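Local coordinates for protein putative alpha/beta hydrolase (Desulfitobacterium hafniense, PDB 4RPC) that probably hydrolyses a substrate that remains unidentified, as expected of a member of the alpha/beta hydrolase family, at residues V24-G29 against R254-I259; R40-L45 against L51-L56; A138-N143 against E148-P153. All blocks are in the same frame, centred on the assembly; numbering follows the deposited sequence.

Contact 1. Residues V24-G29 against R254-I259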
# COMPACT_ATOMS: atom_id res chain seq x y z
N VAL A 24 -8.09 2.30 -12.16
CA VAL A 24 -7.86 1.79 -10.86
C VAL A 24 -6.32 1.61 -10.67
O VAL A 24 -5.67 0.85 -11.40
CB VAL A 24 -8.61 0.46 -10.70
CG1 VAL A 24 -8.31 -0.20 -9.36
CG2 VAL A 24 -10.13 0.68 -10.85
N LEU A 25 -5.77 2.30 -9.70
CA LEU A 25 -4.31 2.23 -9.38
C LEU A 25 -4.07 1.31 -8.21
O LEU A 25 -4.69 1.47 -7.18
CB LEU A 25 -3.81 3.62 -8.94
CG LEU A 25 -2.70 4.38 -9.60
CD1 LEU A 25 -2.32 5.54 -8.70
CD2 LEU A 25 -1.45 3.58 -9.93
N LEU A 26 -3.12 0.40 -8.33
CA LEU A 26 -2.80 -0.54 -7.31
C LEU A 26 -1.36 -0.38 -6.91
O LEU A 26 -0.45 -0.64 -7.76
CB LEU A 26 -3.01 -1.95 -7.82
CG LEU A 26 -4.37 -2.26 -8.39
CD1 LEU A 26 -4.32 -3.63 -9.05
CD2 LEU A 26 -5.41 -2.26 -7.31
N ILE A 27 -1.14 0.04 -5.65
CA ILE A 27 0.21 0.41 -5.14
C ILE A 27 0.62 -0.52 -4.05
O ILE A 27 0.01 -0.56 -2.99
CB ILE A 27 0.29 1.87 -4.65
CG1 ILE A 27 -0.35 2.83 -5.64
CG2 ILE A 27 1.74 2.27 -4.41
CD1 ILE A 27 -0.39 4.30 -5.19
N HIS A 28 1.66 -1.30 -4.34
CA HIS A 28 2.19 -2.29 -3.42
C HIS A 28 3.02 -1.68 -2.29
O HIS A 28 3.30 -0.49 -2.28
CB HIS A 28 2.99 -3.35 -4.17
CG HIS A 28 4.33 -2.88 -4.70
ND1 HIS A 28 5.44 -2.80 -3.91
CD2 HIS A 28 4.75 -2.62 -5.96
CE1 HIS A 28 6.48 -2.40 -4.63
NE2 HIS A 28 6.09 -2.28 -5.88
N GLY A 29 3.36 -2.50 -1.31
CA GLY A 29 4.11 -2.01 -0.15
C GLY A 29 5.60 -2.32 -0.20
O GLY A 29 6.11 -2.95 -1.15
N ARG A 254 -13.74 -7.58 -5.24
CA ARG A 254 -15.18 -7.40 -5.06
C ARG A 254 -15.44 -6.03 -4.45
O ARG A 254 -16.29 -5.29 -4.87
CB ARG A 254 -15.70 -8.49 -4.13
CG ARG A 254 -17.08 -8.98 -4.42
CD ARG A 254 -17.20 -10.46 -4.10
NE ARG A 254 -18.12 -10.71 -3.00
CZ ARG A 254 -19.44 -10.71 -3.11
NH1 ARG A 254 -20.05 -10.44 -4.26
NH2 ARG A 254 -20.17 -10.97 -2.04
N LEU A 255 -14.66 -5.68 -3.46
CA LEU A 255 -14.85 -4.41 -2.79
C LEU A 255 -14.61 -3.21 -3.72
O LEU A 255 -15.37 -2.22 -3.70
CB LEU A 255 -13.89 -4.36 -1.62
CG LEU A 255 -14.10 -3.24 -0.61
CD1 LEU A 255 -15.56 -3.13 -0.21
CD2 LEU A 255 -13.22 -3.52 0.61
N ILE A 256 -13.57 -3.29 -4.55
CA ILE A 256 -13.31 -2.24 -5.53
C ILE A 256 -14.52 -2.05 -6.47
O ILE A 256 -14.95 -0.92 -6.72
CB ILE A 256 -12.03 -2.51 -6.34
CG1 ILE A 256 -10.80 -2.28 -5.46
CG2 ILE A 256 -11.94 -1.53 -7.49
CD1 ILE A 256 -9.47 -2.75 -6.06
N ARG A 257 -15.05 -3.14 -6.97
CA ARG A 257 -16.25 -3.12 -7.85
C ARG A 257 -17.41 -2.50 -7.11
O ARG A 257 -18.10 -1.67 -7.68
CB ARG A 257 -16.68 -4.52 -8.30
CG ARG A 257 -15.78 -5.19 -9.33
CD ARG A 257 -16.40 -6.45 -9.97
NE ARG A 257 -15.64 -6.89 -11.16
CZ ARG A 257 -15.90 -6.53 -12.43
NH1 ARG A 257 -16.93 -5.73 -12.71
NH2 ARG A 257 -15.12 -6.97 -13.42
N GLU A 258 -17.60 -2.89 -5.85
CA GLU A 258 -18.74 -2.40 -5.04
C GLU A 258 -18.66 -0.92 -4.79
O GLU A 258 -19.61 -0.22 -4.99
CB GLU A 258 -18.79 -3.10 -3.67
CG GLU A 258 -19.25 -4.56 -3.71
CD GLU A 258 -19.10 -5.25 -2.35
OE1 GLU A 258 -18.27 -4.77 -1.51
OE2 GLU A 258 -19.78 -6.27 -2.14
N ILE A 259 -17.50 -0.45 -4.38
CA ILE A 259 -17.26 0.98 -4.17
C ILE A 259 -17.38 1.78 -5.44
O ILE A 259 -17.74 2.94 -5.42
CB ILE A 259 -15.84 1.18 -3.57
CG1 ILE A 259 -15.83 0.72 -2.11
CG2 ILE A 259 -15.32 2.60 -3.74
CD1 ILE A 259 -14.41 0.48 -1.57
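I256 is the one helix residue that meets the strand here, and its two methyl ends are shared between V24 and L26. The CG2 branch faces V24 CG1 at 4.3 Å, while CD1 approaches L26 CD2 at the same 4.3 Å. This division of labour follows from the torsions of I256: with CG1 beside the backbone N and the chain then extended (chi2 169°), CD1 is carried out along the strand while CG2 stays back near V24. V24 and L26 alternate with L25 and I27, whose side chains go to the other face of the sheet, so both partners of I256 lie on one face. All three touching residues are buried, but they bury only 97 Å² between them, and the closest backbone pair, V24 CA and I256 CA, is 8.6 Å apart. The packed side is completed by others: L51, Y49 and L260 touch V24, F38 and Y93 touch L26, and L117 touches I256. Away from the strand the helix is polar and open: R254 and E258 are exposed; on a neighbouring flank R257 is partly exposed, its NH2 forming a salt bridge with D47. Beyond the end of strand 23-27, H28 ND1 donates a hydrogen bond to G29 O at 2.8 Å, with the oxygen in the plane of the imidazole ring. A C-terminal helix laid against central parallel strands, with a His-Gly turn following one of them, is characteristic of the alpha/beta hydrolase fold, in which that turn commonly leads into the oxyanion-hole loop.

Contact 2. Residues R40-L45 against L51-L56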
# COMPACT_ATOMS: atom_id res chain seq x y z
N ARG A 40 -4.27 -11.72 -8.80
CA ARG A 40 -5.65 -12.11 -8.79
C ARG A 40 -6.55 -10.93 -8.97
O ARG A 40 -7.57 -11.02 -9.67
CB ARG A 40 -5.99 -12.87 -7.50
CG ARG A 40 -7.43 -13.28 -7.34
CD ARG A 40 -7.92 -14.17 -8.51
NE ARG A 40 -9.35 -14.43 -8.37
CZ ARG A 40 -9.88 -15.38 -7.59
NH1 ARG A 40 -9.11 -16.19 -6.88
NH2 ARG A 40 -11.19 -15.52 -7.51
N ILE A 41 -6.17 -9.79 -8.40
CA ILE A 41 -7.02 -8.61 -8.53
C ILE A 41 -7.09 -8.18 -9.98
O ILE A 41 -8.14 -7.86 -10.50
CB ILE A 41 -6.53 -7.45 -7.64
CG1 ILE A 41 -6.77 -7.84 -6.17
CG2 ILE A 41 -7.26 -6.14 -7.95
CD1 ILE A 41 -6.05 -6.95 -5.17
N ILE A 42 -5.95 -8.16 -10.63
CA ILE A 42 -5.88 -7.79 -12.02
C ILE A 42 -6.75 -8.74 -12.82
O ILE A 42 -7.59 -8.29 -13.60
CB ILE A 42 -4.44 -7.82 -12.51
CG1 ILE A 42 -3.64 -6.69 -11.86
CG2 ILE A 42 -4.34 -7.71 -14.02
CD1 ILE A 42 -2.14 -6.91 -11.95
N ARG A 43 -6.58 -10.05 -12.63
CA ARG A 43 -7.42 -11.03 -13.32
C ARG A 43 -8.90 -10.80 -13.12
O ARG A 43 -9.65 -10.87 -14.09
CB ARG A 43 -7.09 -12.46 -12.92
CG ARG A 43 -5.73 -12.91 -13.44
CD ARG A 43 -5.60 -14.43 -13.42
NE ARG A 43 -5.56 -14.90 -12.05
CZ ARG A 43 -4.46 -14.91 -11.29
NH1 ARG A 43 -3.27 -14.48 -11.75
NH2 ARG A 43 -4.54 -15.37 -10.04
N ASP A 44 -9.32 -10.47 -11.89
CA ASP A 44 -10.75 -10.19 -11.62
C ASP A 44 -11.29 -8.90 -12.26
O ASP A 44 -12.45 -8.83 -12.61
CB ASP A 44 -11.05 -10.14 -10.13
CG ASP A 44 -10.80 -11.46 -9.44
OD1 ASP A 44 -10.78 -12.52 -10.12
OD2 ASP A 44 -10.60 -11.42 -8.19
N LEU A 45 -10.46 -7.86 -12.37
CA LEU A 45 -10.95 -6.58 -12.86
C LEU A 45 -10.59 -6.27 -14.32
O LEU A 45 -11.11 -5.33 -14.87
CB LEU A 45 -10.44 -5.46 -11.95
CG LEU A 45 -10.75 -5.60 -10.46
CD1 LEU A 45 -10.03 -4.53 -9.67
CD2 LEU A 45 -12.25 -5.51 -10.21
N LEU A 51 -6.20 -1.11 -15.19
CA LEU A 51 -5.38 -1.31 -14.02
C LEU A 51 -4.04 -0.70 -14.29
O LEU A 51 -3.40 -1.00 -15.28
CB LEU A 51 -5.20 -2.82 -13.70
CG LEU A 51 -6.38 -3.65 -13.17
CD1 LEU A 51 -7.38 -2.80 -12.39
CD2 LEU A 51 -7.08 -4.43 -14.25
N LEU A 52 -3.63 0.16 -13.40
CA LEU A 52 -2.31 0.72 -13.44
C LEU A 52 -1.53 0.34 -12.19
O LEU A 52 -1.94 0.67 -11.06
CB LEU A 52 -2.47 2.24 -13.51
CG LEU A 52 -3.43 2.74 -14.61
CD1 LEU A 52 -3.94 4.15 -14.31
CD2 LEU A 52 -2.69 2.68 -15.93
N ILE A 53 -0.37 -0.29 -12.36
CA ILE A 53 0.37 -0.85 -11.27
C ILE A 53 1.82 -0.37 -11.26
O ILE A 53 2.62 -0.79 -12.07
CB ILE A 53 0.35 -2.39 -11.27
CG1 ILE A 53 -1.07 -2.95 -11.60
CG2 ILE A 53 0.82 -2.93 -9.95
CD1 ILE A 53 -1.32 -3.16 -13.05
N PRO A 54 2.16 0.54 -10.36
CA PRO A 54 3.56 0.96 -10.37
C PRO A 54 4.51 -0.04 -9.70
O PRO A 54 4.10 -0.86 -8.91
CB PRO A 54 3.53 2.25 -9.54
CG PRO A 54 2.26 2.20 -8.75
CD PRO A 54 1.30 1.48 -9.63
N GLU A 55 5.80 0.06 -10.00
CA GLU A 55 6.84 -0.53 -9.16
C GLU A 55 7.40 0.53 -8.26
O GLU A 55 7.81 1.58 -8.72
CB GLU A 55 7.98 -0.99 -10.03
CG GLU A 55 7.58 -2.05 -11.00
CD GLU A 55 8.73 -2.48 -11.89
OE1 GLU A 55 9.88 -1.93 -11.79
OE2 GLU A 55 8.42 -3.37 -12.71
N LEU A 56 7.41 0.31 -6.96
CA LEU A 56 8.11 1.21 -6.07
C LEU A 56 9.60 1.16 -6.43
O LEU A 56 10.12 0.13 -6.87
CB LEU A 56 7.91 0.82 -4.61
CG LEU A 56 6.51 0.93 -4.01
CD1 LEU A 56 6.59 0.60 -2.52
CD2 LEU A 56 6.04 2.34 -4.16
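The 2.9 Å hydrogen bond from D44 N to R40 O belongs to the helical turn from which I42 and L45 meet L51 and I53 of the strand. On its outer side the same turn is tied by a salt bridge, R40 NE to D44 OD1 at 3.0 Å. The oxygen lies in the guanidinium plane and is approached on the syn side of the carboxylate, while OD2 is held by S253. The side chains that meet on the inner side are all apolar. I42 and I53 reach toward each other tip to tip, CD1 to CD1 at 4.0 Å. L45 and L51 instead cross at about a right angle, L45 CB resting 4.1 Å from L51 CD1. The other branch of L51 presses on backbone: CD2 lies 3.9 Å from I42 O and also meets the carbonyl carbon of L45, close to the last turn of the helix. L51 contributes the most area of any residue here, and its second torsion (chi2 -28°) is far from staggered. The short axes approach to 10.1 Å and run nearly antiparallel, at 163°, as expected where a helix returns the chain to the start of the next parallel strand in a beta-alpha-beta crossover. Strand 50-54 lies between 13-17 and 23-27; M16 of the former touches both I42 and I53, and helix 249-259 lies alongside, S253 touching I41, E250 D44 and R257 L45.

Contact 3. Residues A138-N143 against E148-P153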
# COMPACT_ATOMS: atom_id res chain seq x y z
N ALA A 138 13.28 -4.28 8.06
CA ALA A 138 14.01 -4.81 6.92
C ALA A 138 14.49 -6.23 7.18
O ALA A 138 14.26 -7.13 6.34
CB ALA A 138 15.19 -3.91 6.50
N ASP A 139 15.18 -6.42 8.30
CA ASP A 139 15.68 -7.73 8.64
C ASP A 139 14.55 -8.75 8.82
O ASP A 139 14.69 -9.89 8.38
CB ASP A 139 16.51 -7.72 9.91
CG ASP A 139 17.73 -6.85 9.80
OD1 ASP A 139 18.13 -6.53 8.65
OD2 ASP A 139 18.28 -6.44 10.86
N ALA A 140 13.46 -8.33 9.50
CA ALA A 140 12.34 -9.22 9.78
C ALA A 140 11.81 -9.72 8.44
O ALA A 140 11.64 -10.94 8.26
CB ALA A 140 11.24 -8.48 10.55
N PHE A 141 11.59 -8.80 7.50
CA PHE A 141 10.97 -9.19 6.22
C PHE A 141 11.83 -10.15 5.40
O PHE A 141 11.32 -11.09 4.82
CB PHE A 141 10.62 -7.96 5.41
CG PHE A 141 9.26 -7.41 5.69
CD1 PHE A 141 8.49 -7.84 6.77
CD2 PHE A 141 8.73 -6.45 4.85
CE1 PHE A 141 7.21 -7.34 7.00
CE2 PHE A 141 7.46 -5.95 5.07
CZ PHE A 141 6.69 -6.39 6.16
N LEU A 142 13.14 -9.93 5.39
CA LEU A 142 14.03 -10.82 4.66
C LEU A 142 14.06 -12.20 5.35
O LEU A 142 14.06 -13.26 4.69
CB LEU A 142 15.45 -10.23 4.55
CG LEU A 142 15.46 -9.06 3.60
CD1 LEU A 142 16.71 -8.27 3.76
CD2 LEU A 142 15.25 -9.49 2.13
N ASN A 143 14.09 -12.19 6.67
CA ASN A 143 13.98 -13.42 7.44
C ASN A 143 12.77 -14.26 7.07
O ASN A 143 12.83 -15.48 7.14
CB ASN A 143 14.00 -13.15 8.94
CG ASN A 143 15.40 -13.12 9.49
OD1 ASN A 143 16.26 -13.83 9.06
ND2 ASN A 143 15.63 -12.26 10.45
N GLU A 148 11.56 -17.80 8.71
CA GLU A 148 11.68 -17.45 10.10
C GLU A 148 10.62 -16.41 10.50
O GLU A 148 10.34 -15.48 9.76
CB GLU A 148 13.06 -16.88 10.32
CG GLU A 148 13.35 -16.43 11.72
CD GLU A 148 14.73 -15.81 11.79
OE1 GLU A 148 15.69 -16.45 11.26
OE2 GLU A 148 14.84 -14.67 12.33
N HIS A 149 10.08 -16.54 11.70
CA HIS A 149 9.00 -15.70 12.18
C HIS A 149 9.43 -14.29 12.58
O HIS A 149 10.58 -14.06 12.98
CB HIS A 149 8.37 -16.35 13.39
CG HIS A 149 7.78 -17.68 13.10
ND1 HIS A 149 6.51 -17.82 12.58
CD2 HIS A 149 8.29 -18.93 13.19
CE1 HIS A 149 6.24 -19.11 12.42
NE2 HIS A 149 7.31 -19.80 12.77
N LEU A 150 8.48 -13.36 12.49
CA LEU A 150 8.71 -11.99 12.89
C LEU A 150 8.98 -11.95 14.39
O LEU A 150 8.42 -12.76 15.14
CB LEU A 150 7.53 -11.10 12.56
CG LEU A 150 7.03 -10.99 11.10
CD1 LEU A 150 5.63 -10.36 11.02
CD2 LEU A 150 7.99 -10.23 10.22
N PRO A 151 9.85 -11.03 14.84
CA PRO A 151 10.16 -10.87 16.26
C PRO A 151 8.97 -10.32 17.03
O PRO A 151 8.23 -9.54 16.48
CB PRO A 151 11.25 -9.81 16.24
CG PRO A 151 10.97 -9.00 15.02
CD PRO A 151 10.46 -9.98 14.01
N SER A 152 8.75 -10.74 18.27
CA SER A 152 7.79 -10.04 19.10
C SER A 152 8.34 -8.69 19.47
O SER A 152 9.55 -8.53 19.62
CB SER A 152 7.55 -10.80 20.37
OG SER A 152 6.88 -11.98 20.02
N PRO A 153 7.48 -7.71 19.65
CA PRO A 153 6.03 -7.74 19.57
C PRO A 153 5.53 -7.34 18.19
O PRO A 153 4.35 -7.08 18.02
CB PRO A 153 5.63 -6.70 20.60
CG PRO A 153 6.70 -5.65 20.46
CD PRO A 153 7.96 -6.38 20.07
O HOH W 1 11.06 -12.69 10.38
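A140 CB packs on one methyl of L150, CD2, at 3.7 Å, and also meets the ring of P151 through CD at 3.9 Å. L150 CG stands beside its backbone N (chi1 -58°), which brings CD2 into the angle between A140 and F141; L150 CD2 reaches the F141 ring at its edge, near its plane, 4.2 Å from F141 CD1. The polar half of the contact lies one turn further along the helix. E148 N donates to N143 O at 3.1 Å, approaching from above the carbonyl plane with an N-H...O angle of 155°, and so ties the returning chain to the helix. The side chains of N143 and E148 lie side by side and point the same way, their amide and carboxylate planes 30° apart. Water 1 sits between the segments, placed to donate to A140 O and to E148 O, although more acceptors surround it than it has protons. Outside the pair, D165 accepts from L150 N and H149 ND1, and M158 and L169 touch L150, within the helical insertion between strands 112-119 and 204-210, the place of a lid in many relatives. N143 ND2 comes within 3.2 Å of E148 OE2 at a poor angle; these side chains therefore meet by close packing without a proper hydrogen bond, and the definite direct polar link is the backbone bond, supplemented by the water and by A140's packing on L150 and P151.

Overall arrangement
Contacts 1 and 2 form one packed region, their centres about 8 Å apart on neighbouring parallel strands 23-27 and 50-54, which pair directly: V24 O lies 2.9 Å from L52 N. Helices 39-45 and 249-259 lie side by side over this part of the sheet. Contact 3 stands well away, about 28 Å from contact 1 and about 27 Å from contact 2 between centres, on the far side of the chain's centre from contact 1. Along the sequence contact 2 closes early and contact 3 follows, both falling between the two segments of contact 1. An early strand and the C-terminal helix thus join in the core, while contact 3 lies within a helical insertion that probably serves as a lid.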